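Local structure of Sodium/calcium exchanger regulatory protein 1 (Loligo pealei, 3PPT) at residues A[7-12]-A[37-42]; A[49-54]-A[62-67]; A[14-19]-A[121-126]; A[31-36]-A[55-60]. The protein binds and may transport fatty acids such as palmitoleate, also binds phosphoinositides, and when phosphorylated stimulates the Na+/Ca2+ exchanger of squid optic nerve. All coordinates share one frame; numbering follows the deposited sequence. Where two conformers were deposited one is given.

Contact 1: A[7-12]-A[37-42]; sequences KWILES and TPTQEI
Strands 6-14 and 39-45 run antiparallel as neighbours in the beta-barrel of a fatty-acid-binding protein, and this is where they join, with the two helices of the fold in the chain between them. Their short axes lie 4.6 Å apart. W8 and Q40 form the hydrogen-bonded pair: W8 N donates to Q40 O at 2.8 Å in the plane of that carbonyl, and Q40 N returns to W8 O at 2.9 Å, this time from above the carbonyl plane. Two residues on, past the non-hydrogen-bonded pair of I9 and T39, L10 N donates to P38 O at 3.0 Å almost along the C=O axis, so the ladder continues onto the loop residue that leads into the second strand. On the face that carries W8 and Q40, the indole sits with CG beside its own backbone N (chi1 -61°), which brings CD1 to 4.1 Å from CD1 of I42. NE1 of W8 is engaged elsewhere, by the carbonyl of L4. Q40 OE1 takes a bond from R105 and NE2 a weak one with Y127 OH; Q40 is itself one of the residues lining the palmitoleate pocket. L10 lays CB against the proline ring, 3.8 Å from P38 CD. The other face holds K7, I9, T39 and E41. K7 and E41 run side by side and pack through their CG atoms at 3.8 Å, while their charged ends stay beyond salt-bridge distance. CG1 of I9 nestles between the CG2 methyls of T37 and T39. Such a two-faced antiparallel pairing, one face turned to the barrel interior, where Q40 reaches the lipid, and the other outward, is typical of the calycin barrel wall.

Contact 2: A[49-54]-A[62-67]; sequences WSIKTS and ISFTIG. With PAM (palmitoleic acid), chain B.
CB of W49 sits on the ring of F64, and that is the tightest apolar touch here: W49 CB lies 3.3 Å from F64 CZ, over the ring face and offset toward its rim. Beyond this CH-pi contact the indole runs on alongside the phenyl. The two planes are only 17° from parallel but slid so far apart that they barely overlap. I66 closes on the indole from over one face, its CG1 3.6 Å from W49 NE1 and its CD1 above the five-membered ring. The phenylalanine reaches this place because its CG takes the crowded position between backbone N and carbonyl carbon (chi1 54°). I51 continues the same face, meeting CG1 of I62 through its CB at 4.1 Å and turning CD1 to the edge of the F64 ring. An alanine in place of W49 would remove the indole and would probably leave I66 and the outer part of the F64 ring poorly packed.

Behind these side chains the backbone fixes the register. W49 N donates to F64 O at 2.9 Å, nearly straight along the C=O axis, and F64 N answers to W49 O; I51 and I62 exchange a second pair, with I51 N to I62 O at 2.9 Å. Between them S50 faces S63 as the non-hydrogen-bonded pair. Further along, T53 O lies 3.2 Å from C16, the tail end of palmitoleic acid. The hairpin of strands 48-54 and 59-65 is flanked by strand 39-45, while M91 of strand 90-96 and residues of strand 79-87 pack onto its aromatic face.

Contact 3: A[14-19]-A[121-126]; sequences ENFDDY and VVCTRI. With PAM (palmitoleic acid), chain B.
O2 of palmitoleic acid is the best-held polar atom, taking two bonds from R125: NE donates at 2.7 Å and close to straight, NH2 adds a weak one at 3.1 Å. Both come from the edge of the guanidinium, with O2 in its plane, and a bend at chi3 (72°) turns that group to the carboxylate. Y127 OH also bonds the fatty acid; R125 and Y127 are its experimentally established binding residues. NH1 is held by S13 OG. With its edge engaged, the guanidinium lays one face on F16: CZ stands 3.9 Å from the centroid of the F16 ring, 14° off the normal, a stacked cation-pi contact with NH1 over CD2. The ring edge meets C4 of the lipid, so F16 touches both arginine and ligand. An alanine at F16 would remove this ring and would probably let the guanidinium swing more loosely and leave the lipid's first carbons less well packed.

Nearer the backbone, C123 SG packs against CB of F16 at 3.8 Å, and CB of Y19 lies on CB of C123. The segments pair through E14 and T124, each N bonding the other's O, with E14 N to T124 O at 2.9 Å. N15, just before the helix, donates from ND2 to V122 O at 3.1 Å, from well above that carbonyl plane. Outside, a water joins E14 OE2 to T124 OG1. Helix 16-23 is thus moored at the start of strand 121-130, with strand 111-118 packing on Y19 and C123, and helix 27-35 placing A33 and N34 against F16.

Contact 4: A[31-36]-A[55-60]; sequences KMANAA and TTFKTT. With PAM (palmitoleic acid), chain B.
The turn 55-58 links strands 48-54 and 59-65 and meets the end of helix 27-35, two elements that in fatty-acid-binding proteins belong to the portal region over the barrel mouth. It opens with T55, whose CG2 lies 4.0 Å from the methyl of A36. Its OG1, in the crowded position between backbone N and carbonyl carbon (chi1 67°), works twice: it accepts from F57 N at 3.3 Å, making an ST turn, and donates to K58 O at 2.7 Å, on a lone pair of that carbonyl. T55 N bonds the same oxygen, so K58 O is gripped by two donors and the turn is pinned closed.

F57 comes next and carries most of the contact. Its ring is sandwiched: T55 OG1 lies over the centre of one face, M32 CB over the centre of the other. M32 SD lies 4.5 Å from the centroid of the F57 ring, over the same face as its CB, a Met-aromatic contact beside the CH-pi one; the bend at chi3 (-71°) turns CE back toward CD1 of F57. A36 presses its methyl to the edge of the ring at CE2, 3.8 Å away, while CE1 reaches C12 of palmitoleic acid, also near the ring plane. A33, facing M20 and F16 of helix 16-23, adds its own methyl to the lipid wall. The phenyl therefore bridges helix, turn and ligand without any polar bond between the segments.

Past it, K58 lays CG along the lipid near C14, and T59 and T60 enter the strand, where T60 pairs with T53. Here the chain end of the fatty acid comes to rest, C16 lying 3.1 Å from K58 O.

How the contacts relate
The four contacts sample one antiparallel barrel and the two helices at its mouth. Contacts 1 and 2 come in series along the chain and meet where neighbouring strands 39-45 and 48-54 pair, their centres about 15 Å apart. Contact 3 alternates with contact 1 in sequence: strand 6-14 lies between 39-45 and 121-130, and P38 and L10 pack on R125. Contact 4 is nested within the loop that contact 3 closes, and the two helices meet at D17 and N34. Contacts 2 and 3 are farthest apart, about 21 Å between centres, without touching. All four contacts reach the palmitoleate pocket, contact 1 through Q40, so the lipid runs from its head-group site to its tail among them.

Contact 1: A[7-12]-A[37-42]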
# COMPACT_ATOMS: atom_id res chain seq x y z
N LYS A 7 -0.29 -13.57 0.87
CA LYS A 7 0.54 -13.02 -0.19
C LYS A 7 -0.31 -12.63 -1.38
O LYS A 7 -1.28 -13.32 -1.73
CB LYS A 7 1.62 -14.04 -0.59
CG LYS A 7 2.56 -13.54 -1.67
CD LYS A 7 3.73 -14.48 -1.86
CE LYS A 7 4.69 -13.90 -2.86
NZ LYS A 7 5.85 -14.81 -3.04
N TRP A 8 0.07 -11.53 -2.02
CA TRP A 8 -0.71 -10.89 -3.07
C TRP A 8 0.23 -10.47 -4.18
O TRP A 8 1.36 -10.07 -3.92
CB TRP A 8 -1.37 -9.63 -2.51
CG TRP A 8 -2.30 -9.90 -1.37
CD1 TRP A 8 -2.03 -9.79 -0.03
CD2 TRP A 8 -3.65 -10.34 -1.48
NE1 TRP A 8 -3.16 -10.13 0.70
CE2 TRP A 8 -4.16 -10.47 -0.17
CE3 TRP A 8 -4.49 -10.63 -2.57
CZ2 TRP A 8 -5.47 -10.89 0.08
CZ3 TRP A 8 -5.78 -11.04 -2.32
CH2 TRP A 8 -6.26 -11.16 -1.00
N ILE A 9 -0.23 -10.50 -5.43
CA ILE A 9 0.57 -10.01 -6.55
C ILE A 9 -0.28 -9.10 -7.44
O ILE A 9 -1.46 -9.37 -7.66
CB ILE A 9 1.22 -11.18 -7.32
CG1 ILE A 9 2.30 -10.67 -8.28
CG2 ILE A 9 0.16 -12.03 -8.03
CD1 ILE A 9 3.26 -11.76 -8.75
N LEU A 10 0.30 -8.01 -7.94
CA LEU A 10 -0.47 -7.03 -8.69
C LEU A 10 -1.08 -7.64 -9.94
O LEU A 10 -0.38 -8.30 -10.71
CB LEU A 10 0.42 -5.87 -9.11
CG LEU A 10 -0.31 -4.72 -9.81
CD1 LEU A 10 -1.17 -3.95 -8.81
CD2 LEU A 10 0.68 -3.79 -10.51
N GLU A 11 -2.37 -7.38 -10.15
CA GLU A 11 -3.06 -7.80 -11.37
C GLU A 11 -3.45 -6.64 -12.29
O GLU A 11 -3.28 -6.73 -13.51
CB GLU A 11 -4.31 -8.63 -11.02
CG GLU A 11 -5.09 -9.13 -12.22
CD GLU A 11 -6.25 -10.01 -11.82
OE1 GLU A 11 -7.14 -9.53 -11.08
OE2 GLU A 11 -6.25 -11.19 -12.21
N SER A 12 -3.95 -5.55 -11.71
CA SER A 12 -4.35 -4.39 -12.51
C SER A 12 -4.10 -3.09 -11.77
O SER A 12 -4.06 -3.06 -10.54
CB SER A 12 -5.82 -4.49 -12.92
OG SER A 12 -6.66 -4.46 -11.78
N THR A 37 5.65 -5.31 -11.04
CA THR A 37 4.57 -6.20 -10.65
C THR A 37 4.81 -6.59 -9.19
O THR A 37 5.27 -7.69 -8.90
CB THR A 37 4.51 -7.47 -11.53
OG1 THR A 37 4.52 -7.07 -12.91
CG2 THR A 37 3.25 -8.27 -11.24
N PRO A 38 4.50 -5.68 -8.27
CA PRO A 38 4.85 -5.92 -6.87
C PRO A 38 4.07 -7.04 -6.22
O PRO A 38 2.93 -7.36 -6.61
CB PRO A 38 4.49 -4.60 -6.19
CG PRO A 38 3.46 -4.00 -7.08
CD PRO A 38 3.89 -4.36 -8.46
N THR A 39 4.68 -7.63 -5.20
CA THR A 39 3.96 -8.49 -4.28
C THR A 39 3.80 -7.76 -2.96
O THR A 39 4.64 -6.94 -2.58
CB THR A 39 4.68 -9.81 -4.02
OG1 THR A 39 5.94 -9.55 -3.38
CG2 THR A 39 4.88 -10.58 -5.33
N GLN A 40 2.73 -8.09 -2.25
CA GLN A 40 2.57 -7.67 -0.86
C GLN A 40 2.39 -8.91 -0.01
O GLN A 40 1.60 -9.81 -0.34
CB GLN A 40 1.38 -6.74 -0.67
CG GLN A 40 1.61 -5.35 -1.28
CD GLN A 40 0.52 -4.36 -0.92
OE1 GLN A 40 -0.11 -4.47 0.14
NE2 GLN A 40 0.29 -3.38 -1.80
N GLU A 41 3.12 -8.95 1.10
CA GLU A 41 2.96 -10.01 2.08
C GLU A 41 2.54 -9.39 3.38
O GLU A 41 3.25 -8.54 3.94
CB GLU A 41 4.25 -10.78 2.22
CG GLU A 41 4.49 -11.64 1.02
CD GLU A 41 5.87 -12.21 0.99
OE1 GLU A 41 6.81 -11.43 0.72
OE2 GLU A 41 6.02 -13.43 1.23
N ILE A 42 1.37 -9.79 3.84
CA ILE A 42 0.74 -9.15 4.99
C ILE A 42 0.60 -10.19 6.08
O ILE A 42 0.09 -11.30 5.85
CB ILE A 42 -0.65 -8.59 4.58
CG1 ILE A 42 -0.47 -7.55 3.47
CG2 ILE A 42 -1.41 -8.04 5.79
CD1 ILE A 42 -1.77 -6.96 2.95

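Contact 2: A[49-54]-A[62-67]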
# COMPACT_ATOMS: atom_id res chain seq x y z
N TRP A 49 0.46 -5.73 12.84
CA TRP A 49 0.52 -5.97 11.41
C TRP A 49 1.93 -5.78 10.87
O TRP A 49 2.70 -4.99 11.39
CB TRP A 49 -0.36 -4.97 10.66
CG TRP A 49 -1.82 -5.19 10.79
CD1 TRP A 49 -2.55 -5.25 11.94
CD2 TRP A 49 -2.74 -5.38 9.71
NE1 TRP A 49 -3.88 -5.47 11.64
CE2 TRP A 49 -4.02 -5.56 10.28
CE3 TRP A 49 -2.61 -5.42 8.31
CZ2 TRP A 49 -5.16 -5.78 9.50
CZ3 TRP A 49 -3.74 -5.64 7.54
CH2 TRP A 49 -5.00 -5.81 8.14
N SER A 50 2.24 -6.51 9.80
CA SER A 50 3.39 -6.14 8.97
C SER A 50 3.04 -6.29 7.50
O SER A 50 2.26 -7.16 7.12
CB SER A 50 4.63 -6.96 9.33
OG SER A 50 4.43 -8.33 9.04
N ILE A 51 3.62 -5.41 6.69
CA ILE A 51 3.40 -5.46 5.25
C ILE A 51 4.72 -5.27 4.54
O ILE A 51 5.39 -4.25 4.70
CB ILE A 51 2.43 -4.35 4.77
CG1 ILE A 51 1.10 -4.43 5.52
CG2 ILE A 51 2.21 -4.47 3.27
CD1 ILE A 51 0.08 -3.42 5.05
N LYS A 52 5.10 -6.28 3.76
CA LYS A 52 6.30 -6.23 2.93
C LYS A 52 5.86 -6.09 1.48
O LYS A 52 5.14 -6.94 0.96
CB LYS A 52 7.16 -7.49 3.10
CG LYS A 52 8.39 -7.49 2.19
CD LYS A 52 9.17 -8.81 2.24
CE LYS A 52 9.80 -9.05 3.58
NZ LYS A 52 10.90 -8.09 3.87
N THR A 53 6.31 -5.02 0.82
CA THR A 53 6.01 -4.81 -0.59
C THR A 53 7.30 -4.94 -1.36
O THR A 53 8.24 -4.20 -1.10
CB THR A 53 5.38 -3.42 -0.86
OG1 THR A 53 4.25 -3.24 0.00
CG2 THR A 53 4.94 -3.31 -2.31
N SER A 54 7.34 -5.90 -2.29
CA SER A 54 8.59 -6.27 -2.97
C SER A 54 8.51 -6.05 -4.47
O SER A 54 7.50 -6.37 -5.09
CB SER A 54 8.91 -7.75 -2.72
OG SER A 54 8.99 -8.09 -1.34
N ILE A 62 6.92 -2.41 6.60
CA ILE A 62 6.42 -1.68 7.73
C ILE A 62 5.80 -2.64 8.73
O ILE A 62 5.28 -3.70 8.36
CB ILE A 62 5.39 -0.59 7.34
CG1 ILE A 62 4.16 -1.21 6.67
CG2 ILE A 62 6.03 0.48 6.45
CD1 ILE A 62 3.06 -0.20 6.37
N SER A 63 5.88 -2.28 10.00
CA SER A 63 5.16 -3.02 11.03
C SER A 63 4.56 -2.00 11.99
O SER A 63 5.16 -0.96 12.25
CB SER A 63 6.04 -4.05 11.75
OG SER A 63 7.17 -3.47 12.38
N PHE A 64 3.36 -2.30 12.47
CA PHE A 64 2.60 -1.34 13.24
C PHE A 64 1.55 -2.00 14.09
O PHE A 64 1.22 -3.17 13.91
CB PHE A 64 1.94 -0.29 12.31
CG PHE A 64 1.09 -0.90 11.21
CD1 PHE A 64 -0.26 -1.15 11.41
CD2 PHE A 64 1.65 -1.20 9.97
CE1 PHE A 64 -1.04 -1.69 10.40
CE2 PHE A 64 0.87 -1.74 8.95
CZ PHE A 64 -0.48 -1.99 9.17
N THR A 65 1.04 -1.22 15.03
CA THR A 65 -0.10 -1.60 15.85
C THR A 65 -1.27 -0.75 15.39
O THR A 65 -1.12 0.46 15.23
CB THR A 65 0.18 -1.30 17.33
OG1 THR A 65 1.38 -1.96 17.74
CG2 THR A 65 -0.99 -1.76 18.21
N ILE A 66 -2.42 -1.37 15.16
CA ILE A 66 -3.62 -0.63 14.78
C ILE A 66 -3.89 0.49 15.79
O ILE A 66 -3.87 0.25 17.00
CB ILE A 66 -4.84 -1.56 14.67
CG1 ILE A 66 -4.65 -2.55 13.51
CG2 ILE A 66 -6.14 -0.77 14.55
CD1 ILE A 66 -4.62 -1.89 12.13
N GLY A 67 -4.09 1.70 15.29
CA GLY A 67 -4.42 2.84 16.13
C GLY A 67 -3.23 3.63 16.66
O GLY A 67 -3.43 4.67 17.27
C1 PAM B . 1.38 -0.63 -4.27
O1 PAM B . 1.63 -1.20 -3.18
O2 PAM B . 0.91 -1.26 -5.25
C2 PAM B . 1.63 0.86 -4.44
C3 PAM B . 2.44 1.48 -3.30
C4 PAM B . 2.71 2.96 -3.57
C5 PAM B . 3.65 3.53 -2.50
C6 PAM B . 3.96 5.01 -2.66
C7 PAM B . 4.55 5.35 -4.02
C8 PAM B . 5.87 4.62 -4.24
C9 PAM B . 6.41 4.95 -5.61
C10 PAM B . 7.55 4.43 -6.06
C11 PAM B . 8.38 3.47 -5.24
C12 PAM B . 8.51 2.15 -5.99
C13 PAM B . 7.66 1.06 -5.37
C14 PAM B . 8.27 0.58 -4.06
C15 PAM B . 7.48 -0.59 -3.51
C16 PAM B . 8.39 -1.66 -2.96

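Contact 3: A[14-19]-A[121-126]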
# COMPACT_ATOMS: atom_id res chain seq x y z
N GLU A 14 -4.86 1.38 -12.14
CA GLU A 14 -5.44 2.54 -12.80
C GLU A 14 -4.97 3.81 -12.10
O GLU A 14 -5.11 3.94 -10.88
CB GLU A 14 -6.97 2.45 -12.71
CG GLU A 14 -7.72 3.64 -13.30
CD GLU A 14 -9.22 3.46 -13.19
OE1 GLU A 14 -9.84 3.09 -14.21
OE2 GLU A 14 -9.77 3.68 -12.09
N ASN A 15 -4.38 4.70 -12.89
CA ASN A 15 -3.99 6.05 -12.46
C ASN A 15 -2.82 6.11 -11.47
O ASN A 15 -2.67 7.08 -10.74
CB ASN A 15 -5.20 6.83 -11.91
CG ASN A 15 -5.12 8.31 -12.21
OD1 ASN A 15 -4.54 8.73 -13.21
ND2 ASN A 15 -5.73 9.11 -11.35
N PHE A 16 -1.97 5.09 -11.48
CA PHE A 16 -0.80 5.07 -10.60
C PHE A 16 0.22 6.16 -10.98
O PHE A 16 0.84 6.75 -10.10
CB PHE A 16 -0.15 3.69 -10.61
CG PHE A 16 0.93 3.49 -9.56
CD1 PHE A 16 0.75 3.90 -8.25
CD2 PHE A 16 2.09 2.81 -9.90
CE1 PHE A 16 1.74 3.66 -7.29
CE2 PHE A 16 3.06 2.57 -8.95
CZ PHE A 16 2.89 3.00 -7.65
N ASP A 17 0.38 6.43 -12.27
CA ASP A 17 1.35 7.44 -12.68
C ASP A 17 0.97 8.83 -12.12
O ASP A 17 1.83 9.55 -11.60
CB ASP A 17 1.50 7.49 -14.20
CG ASP A 17 2.74 8.25 -14.64
OD1 ASP A 17 3.83 8.00 -14.07
OD2 ASP A 17 2.63 9.09 -15.55
N ASP A 18 -0.30 9.20 -12.22
CA ASP A 18 -0.74 10.48 -11.66
C ASP A 18 -0.60 10.51 -10.13
O ASP A 18 -0.26 11.56 -9.58
CB ASP A 18 -2.16 10.82 -12.10
CG ASP A 18 -2.20 11.53 -13.45
OD1 ASP A 18 -1.14 11.70 -14.08
OD2 ASP A 18 -3.30 11.93 -13.88
N TYR A 19 -0.84 9.39 -9.46
CA TYR A 19 -0.61 9.30 -8.02
C TYR A 19 0.86 9.62 -7.72
O TYR A 19 1.18 10.47 -6.87
CB TYR A 19 -1.00 7.91 -7.46
CG TYR A 19 -0.69 7.83 -5.98
CD1 TYR A 19 -1.62 8.25 -5.04
CD2 TYR A 19 0.55 7.40 -5.52
CE1 TYR A 19 -1.33 8.24 -3.69
CE2 TYR A 19 0.85 7.38 -4.18
CZ TYR A 19 -0.09 7.81 -3.27
OH TYR A 19 0.21 7.81 -1.93
N VAL A 121 -6.35 13.04 -6.73
CA VAL A 121 -6.04 11.85 -7.51
C VAL A 121 -6.51 10.61 -6.76
O VAL A 121 -6.32 10.49 -5.55
CB VAL A 121 -4.53 11.74 -7.76
CG1 VAL A 121 -4.18 10.39 -8.37
CG2 VAL A 121 -4.06 12.87 -8.65
N VAL A 122 -7.15 9.70 -7.49
CA VAL A 122 -7.50 8.40 -6.95
C VAL A 122 -6.88 7.34 -7.85
O VAL A 122 -7.03 7.38 -9.07
CB VAL A 122 -9.02 8.17 -6.87
CG1 VAL A 122 -9.32 6.82 -6.24
CG2 VAL A 122 -9.69 9.31 -6.09
N CYS A 123 -6.17 6.40 -7.23
CA CYS A 123 -5.54 5.31 -7.96
C CYS A 123 -6.07 4.00 -7.40
O CYS A 123 -6.20 3.86 -6.18
CB CYS A 123 -4.01 5.40 -7.80
SG CYS A 123 -3.10 3.87 -8.16
N THR A 124 -6.39 3.07 -8.28
CA THR A 124 -6.90 1.77 -7.86
C THR A 124 -5.98 0.68 -8.34
O THR A 124 -5.72 0.57 -9.54
CB THR A 124 -8.32 1.50 -8.41
OG1 THR A 124 -9.21 2.49 -7.91
CG2 THR A 124 -8.83 0.12 -7.97
N ARG A 125 -5.50 -0.15 -7.42
CA ARG A 125 -4.62 -1.26 -7.74
C ARG A 125 -5.18 -2.55 -7.15
O ARG A 125 -5.45 -2.64 -5.95
CB ARG A 125 -3.20 -0.98 -7.26
CG ARG A 125 -2.52 0.01 -8.20
CD ARG A 125 -1.32 0.65 -7.60
NE ARG A 125 -0.16 -0.23 -7.46
CZ ARG A 125 0.68 -0.50 -8.45
NH1 ARG A 125 0.44 -0.06 -9.68
NH2 ARG A 125 1.76 -1.24 -8.21
N ILE A 126 -5.36 -3.53 -8.02
CA ILE A 126 -6.03 -4.76 -7.63
C ILE A 126 -5.00 -5.88 -7.68
O ILE A 126 -4.26 -6.01 -8.66
CB ILE A 126 -7.25 -5.06 -8.52
CG1 ILE A 126 -8.27 -3.92 -8.40
CG2 ILE A 126 -7.88 -6.39 -8.12
CD1 ILE A 126 -9.31 -3.88 -9.49
C1 PAM B . 1.38 -0.63 -4.27
O1 PAM B . 1.63 -1.20 -3.18
O2 PAM B . 0.91 -1.26 -5.25
C2 PAM B . 1.63 0.86 -4.44
C3 PAM B . 2.44 1.48 -3.30
C4 PAM B . 2.71 2.96 -3.57
C5 PAM B . 3.65 3.53 -2.50
C6 PAM B . 3.96 5.01 -2.66
C7 PAM B . 4.55 5.35 -4.02
C8 PAM B . 5.87 4.62 -4.24
C9 PAM B . 6.41 4.95 -5.61
C10 PAM B . 7.55 4.43 -6.06
C11 PAM B . 8.38 3.47 -5.24
C12 PAM B . 8.51 2.15 -5.99
C13 PAM B . 7.66 1.06 -5.37
C14 PAM B . 8.27 0.58 -4.06
C15 PAM B . 7.48 -0.59 -3.51
C16 PAM B . 8.39 -1.66 -2.96
O HOH W 1 -8.87 6.73 -10.78
O HOH W 2 -9.16 4.57 -9.76

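Contact 4: A[31-36]-A[55-60]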
# COMPACT_ATOMS: atom_id res chain seq x y z
N LYS A 31 9.17 5.35 -14.06
CA LYS A 31 9.32 4.35 -15.11
C LYS A 31 9.38 2.95 -14.50
O LYS A 31 8.67 2.04 -14.92
CB LYS A 31 10.59 4.63 -15.92
CG LYS A 31 10.91 3.57 -16.96
CD LYS A 31 12.35 3.69 -17.42
CE LYS A 31 13.32 3.41 -16.28
NZ LYS A 31 14.74 3.47 -16.74
N MET A 32 10.23 2.80 -13.48
CA MET A 32 10.40 1.51 -12.83
C MET A 32 9.13 1.06 -12.10
O MET A 32 8.71 -0.09 -12.21
CB MET A 32 11.57 1.57 -11.85
CG MET A 32 12.91 1.87 -12.52
SD MET A 32 14.31 1.58 -11.42
CE MET A 32 14.11 2.93 -10.27
N ALA A 33 8.52 1.97 -11.35
CA ALA A 33 7.36 1.65 -10.56
C ALA A 33 6.15 1.31 -11.42
O ALA A 33 5.41 0.40 -11.09
CB ALA A 33 7.04 2.76 -9.59
N ASN A 34 5.94 2.06 -12.52
CA ASN A 34 4.84 1.75 -13.42
C ASN A 34 4.97 0.36 -14.03
O ASN A 34 3.96 -0.34 -14.21
CB ASN A 34 4.72 2.80 -14.53
CG ASN A 34 4.03 4.08 -14.06
OD1 ASN A 34 3.00 4.03 -13.40
ND2 ASN A 34 4.60 5.23 -14.42
N ALA A 35 6.20 -0.05 -14.34
CA ALA A 35 6.45 -1.33 -14.99
C ALA A 35 6.47 -2.50 -14.01
O ALA A 35 6.46 -3.65 -14.42
CB ALA A 35 7.75 -1.28 -15.76
N ALA A 36 6.53 -2.20 -12.72
CA ALA A 36 6.68 -3.24 -11.71
C ALA A 36 5.43 -4.11 -11.55
O ALA A 36 4.31 -3.68 -11.84
CB ALA A 36 7.04 -2.62 -10.36
N THR A 55 9.59 -5.52 -5.05
CA THR A 55 9.77 -5.45 -6.50
C THR A 55 11.21 -5.84 -6.80
O THR A 55 12.00 -6.08 -5.90
CB THR A 55 9.54 -4.02 -7.03
OG1 THR A 55 10.58 -3.16 -6.54
CG2 THR A 55 8.16 -3.47 -6.64
N THR A 56 11.58 -5.83 -8.08
CA THR A 56 12.95 -6.18 -8.44
C THR A 56 13.97 -5.11 -8.06
O THR A 56 15.16 -5.39 -8.03
CB THR A 56 13.10 -6.45 -9.94
OG1 THR A 56 12.79 -5.27 -10.69
CG2 THR A 56 12.19 -7.59 -10.39
N PHE A 57 13.50 -3.89 -7.78
CA PHE A 57 14.40 -2.75 -7.57
C PHE A 57 14.29 -2.13 -6.18
O PHE A 57 15.17 -1.36 -5.80
CB PHE A 57 14.17 -1.67 -8.63
CG PHE A 57 12.77 -1.13 -8.66
CD1 PHE A 57 12.41 -0.03 -7.89
CD2 PHE A 57 11.80 -1.75 -9.44
CE1 PHE A 57 11.10 0.46 -7.91
CE2 PHE A 57 10.50 -1.28 -9.45
CZ PHE A 57 10.15 -0.18 -8.69
N LYS A 58 13.23 -2.45 -5.43
CA LYS A 58 12.99 -1.82 -4.13
C LYS A 58 12.00 -2.63 -3.31
O LYS A 58 10.99 -3.11 -3.84
CB LYS A 58 12.42 -0.40 -4.33
CG LYS A 58 12.08 0.36 -3.03
CD LYS A 58 13.34 0.73 -2.27
CE LYS A 58 13.04 1.52 -1.02
NZ LYS A 58 14.29 1.96 -0.33
N THR A 59 12.27 -2.77 -2.02
CA THR A 59 11.34 -3.39 -1.08
C THR A 59 11.06 -2.44 0.07
O THR A 59 11.98 -1.76 0.55
CB THR A 59 11.92 -4.70 -0.54
OG1 THR A 59 11.98 -5.64 -1.61
CG2 THR A 59 11.04 -5.29 0.57
N THR A 60 9.80 -2.36 0.48
CA THR A 60 9.45 -1.65 1.70
C THR A 60 8.91 -2.64 2.73
O THR A 60 8.29 -3.64 2.38
CB THR A 60 8.38 -0.57 1.47
OG1 THR A 60 7.20 -1.16 0.91
CG2 THR A 60 8.91 0.49 0.54
C1 PAM B . 1.38 -0.63 -4.27
O1 PAM B . 1.63 -1.20 -3.18
O2 PAM B . 0.91 -1.26 -5.25
C2 PAM B . 1.63 0.86 -4.44
C3 PAM B . 2.44 1.48 -3.30
C4 PAM B . 2.71 2.96 -3.57
C5 PAM B . 3.65 3.53 -2.50
C6 PAM B . 3.96 5.01 -2.66
C7 PAM B . 4.55 5.35 -4.02
C8 PAM B . 5.87 4.62 -4.24
C9 PAM B . 6.41 4.95 -5.61
C10 PAM B . 7.55 4.43 -6.06
C11 PAM B . 8.38 3.47 -5.24
C12 PAM B . 8.51 2.15 -5.99
C13 PAM B . 7.66 1.06 -5.37
C14 PAM B . 8.27 0.58 -4.06
C15 PAM B . 7.48 -0.59 -3.51
C16 PAM B . 8.39 -1.66 -2.96